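Local coordinates for carbohydrate kinase (Agrobacterium tumefaciens, PDB 2NWH), which probably transfers the gamma-phosphate of ATP to a hydroxyl group of a sugar or related small molecule, as other pfkB-family (ribokinase-like) kinases do, at residues G260-A264 against A274-G278. Sequence-based numbering, arbitrary orientation. Where two conformers were deposited one is given.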
ATOM      1  N   GLY A 260      -1.378  -7.683   5.201  1.00 22.02           N
ATOM      2  CA  GLY A 260      -1.589  -9.007   5.788  1.00 21.93           C
ATOM      3  C   GLY A 260      -0.514  -9.976   5.335  1.00 22.43           C
ATOM      4  O   GLY A 260       0.011 -10.757   6.135  1.00 22.21           O
ATOM      5  N   TYR A 261      -0.155  -9.883   4.058  1.00 21.84           N
ATOM      6  CA  TYR A 261       0.912 -10.736   3.517  1.00 21.85           C
ATOM      7  C   TYR A 261       2.266 -10.408   4.136  1.00 22.12           C
ATOM      8  O   TYR A 261       2.972 -11.299   4.619  1.00 23.14           O
ATOM      9  CB  TYR A 261       0.959 -10.594   1.996  1.00 22.06           C
ATOM     10  CG  TYR A 261       1.896 -11.562   1.332  1.00 21.29           C
ATOM     11  CD1 TYR A 261       1.427 -12.794   0.871  1.00 21.48           C
ATOM     12  CD2 TYR A 261       3.270 -11.261   1.182  1.00 21.69           C
ATOM     13  CE1 TYR A 261       2.280 -13.701   0.254  1.00 23.86           C
ATOM     14  CE2 TYR A 261       4.141 -12.178   0.557  1.00 23.35           C
ATOM     15  CZ  TYR A 261       3.631 -13.395   0.108  1.00 23.98           C
ATOM     16  OH  TYR A 261       4.446 -14.322  -0.521  1.00 23.09           O
ATOM     17  N   LEU A 262       2.634  -9.127   4.148  1.00 21.61           N
ATOM     18  CA  LEU A 262       3.904  -8.693   4.688  1.00 22.66           C
ATOM     19  C   LEU A 262       3.954  -8.991   6.170  1.00 23.40           C
ATOM     20  O   LEU A 262       4.971  -9.447   6.657  1.00 23.32           O
ATOM     21  CB  LEU A 262       4.106  -7.204   4.386  1.00 21.39           C
ATOM     22  CG  LEU A 262       5.411  -6.572   4.813  1.00 24.65           C
ATOM     23  CD1 LEU A 262       6.495  -7.284   4.032  1.00 24.25           C
ATOM     24  CD2 LEU A 262       5.354  -5.109   4.454  1.00 25.34           C
ATOM     25  N   ALA A 263       2.837  -8.801   6.894  1.00 24.11           N
ATOM     26  CA  ALA A 263       2.811  -9.171   8.310  1.00 25.03           C
ATOM     27  C   ALA A 263       3.128 -10.633   8.497  1.00 26.45           C
ATOM     28  O   ALA A 263       3.886 -10.990   9.408  1.00 27.62           O
ATOM     29  CB  ALA A 263       1.505  -8.836   8.967  1.00 25.17           C
ATOM     30  N   ALA A 264       2.548 -11.496   7.655  1.00 26.40           N
ATOM     31  CA  ALA A 264       2.839 -12.935   7.726  1.00 26.49           C
ATOM     32  C   ALA A 264       4.312 -13.283   7.445  1.00 27.16           C
ATOM     33  O   ALA A 264       4.893 -14.080   8.171  1.00 27.73           O
ATOM     34  CB  ALA A 264       1.917 -13.732   6.851  1.00 25.20           C
ATOM     35  N   ALA A 274       1.135 -16.796   4.203  1.00 25.45           N
ATOM     36  CA  ALA A 274       1.120 -15.344   3.938  1.00 24.37           C
ATOM     37  C   ALA A 274       0.023 -14.997   2.939  1.00 23.28           C
ATOM     38  O   ALA A 274      -0.702 -14.004   3.082  1.00 22.24           O
ATOM     39  CB  ALA A 274       2.464 -14.907   3.438  1.00 24.54           C
ATOM     40  N   LEU A 275      -0.152 -15.859   1.954  1.00 22.72           N
ATOM     41  CA  LEU A 275      -1.199 -15.675   0.969  1.00 23.38           C
ATOM     42  C   LEU A 275      -2.579 -15.640   1.633  1.00 22.68           C
ATOM     43  O   LEU A 275      -3.395 -14.740   1.363  1.00 22.16           O
ATOM     44  CB  LEU A 275      -1.193 -16.868   0.018  1.00 24.48           C
ATOM     45  CG  LEU A 275      -1.380 -16.592  -1.470  1.00 29.14           C
ATOM     46  CD1 LEU A 275      -1.285 -17.914  -2.275  1.00 29.86           C
ATOM     47  CD2 LEU A 275      -2.693 -15.933  -1.675  1.00 32.90           C
ATOM     48  N   ARG A 276      -2.844 -16.644   2.470  1.00 21.60           N
ATOM     49  CA  ARG A 276      -4.146 -16.720   3.159  1.00 22.66           C
ATOM     50  C   ARG A 276      -4.357 -15.583   4.159  1.00 21.93           C
ATOM     51  O   ARG A 276      -5.502 -15.149   4.333  1.00 21.54           O
ATOM     52  CB  ARG A 276      -4.343 -18.078   3.815  1.00 22.45           C
ATOM     53  CG  ARG A 276      -4.493 -19.195   2.758  1.00 23.24           C
ATOM     54  CD  ARG A 276      -4.913 -20.509   3.389  1.00 24.12           C
ATOM     55  NE  ARG A 276      -6.309 -20.453   3.820  1.00 24.36           N
ATOM     56  CZ  ARG A 276      -6.705 -20.529   5.088  1.00 23.32           C
ATOM     57  NH1 ARG A 276      -5.813 -20.645   6.058  1.00 24.80           N
ATOM     58  NH2 ARG A 276      -8.004 -20.502   5.376  1.00 23.42           N
ATOM     59  N   GLN A 277      -3.290 -15.130   4.827  1.00 21.58           N
ATOM     60  CA  GLN A 277      -3.442 -13.996   5.758  0.50 21.62           C
ATOM     61  C   GLN A 277      -3.760 -12.702   5.020  1.00 21.65           C
ATOM     62  O   GLN A 277      -4.609 -11.902   5.480  1.00 20.02           O
ATOM     63  CB  GLN A 277      -2.217 -13.784   6.672  0.50 21.73           C
ATOM     64  CG  GLN A 277      -2.424 -12.565   7.600  0.50 21.94           C
ATOM     65  CD  GLN A 277      -1.411 -12.439   8.718  0.50 22.68           C
ATOM     66  OE1 GLN A 277      -1.295 -13.316   9.589  0.50 26.40           O
ATOM     67  NE2 GLN A 277      -0.673 -11.350   8.705  0.50 20.21           N
ATOM     68  N   GLY A 278      -3.079 -12.487   3.887  1.00 20.99           N
ATOM     69  CA  GLY A 278      -3.311 -11.309   3.060  1.00 21.04           C
ATOM     70  C   GLY A 278      -4.741 -11.315   2.532  1.00 20.54           C
ATOM     71  O   GLY A 278      -5.441 -10.287   2.551  1.00 18.76           O
TER
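Tyr261 lays one face of its ring over the methyl of Ala274, a CH-pi contact with CB 3.7 Å from the ring centroid and 23° off its normal. The two residues belong to consecutive helices, 255-266 and 271-286, which form a tight helical hairpin packed on the central sheet of the ribokinase-like fold. Such a pair illustrates how small residues let helices come close: the axes of 260-264 and 274-278 approach to 7.3 Å, their directions 142° apart, obliquely antiparallel. Where the backbones come nearest, the CA atoms of Gly260 and Gly278 are 4.0 Å apart. A CB on Gly260 would collide with the backbone of the other helix, so here glycine is a steric requirement. One turn along each helix, the small residues continue as Ala264 and Ala274, whose CB atoms lie 3.7 Å apart. Tyr261 and Leu275 reach down to the sheet, both touching Ala230 of strand 227-231, while Arg276 points away from the neighbouring helix and hydrogen-bonds the carbonyls of Val308 and Pro309. Gln277 adds a polar link across the hairpin. Its extended side chain brings the amide up to a carbonyl already engaged in the helix, since Gly260 O accepts the backbone bond from Ala264 N at 3.0 Å and also a weak one from Gln277 NE2 at 2.7 Å, with an N-H...O angle of 125°.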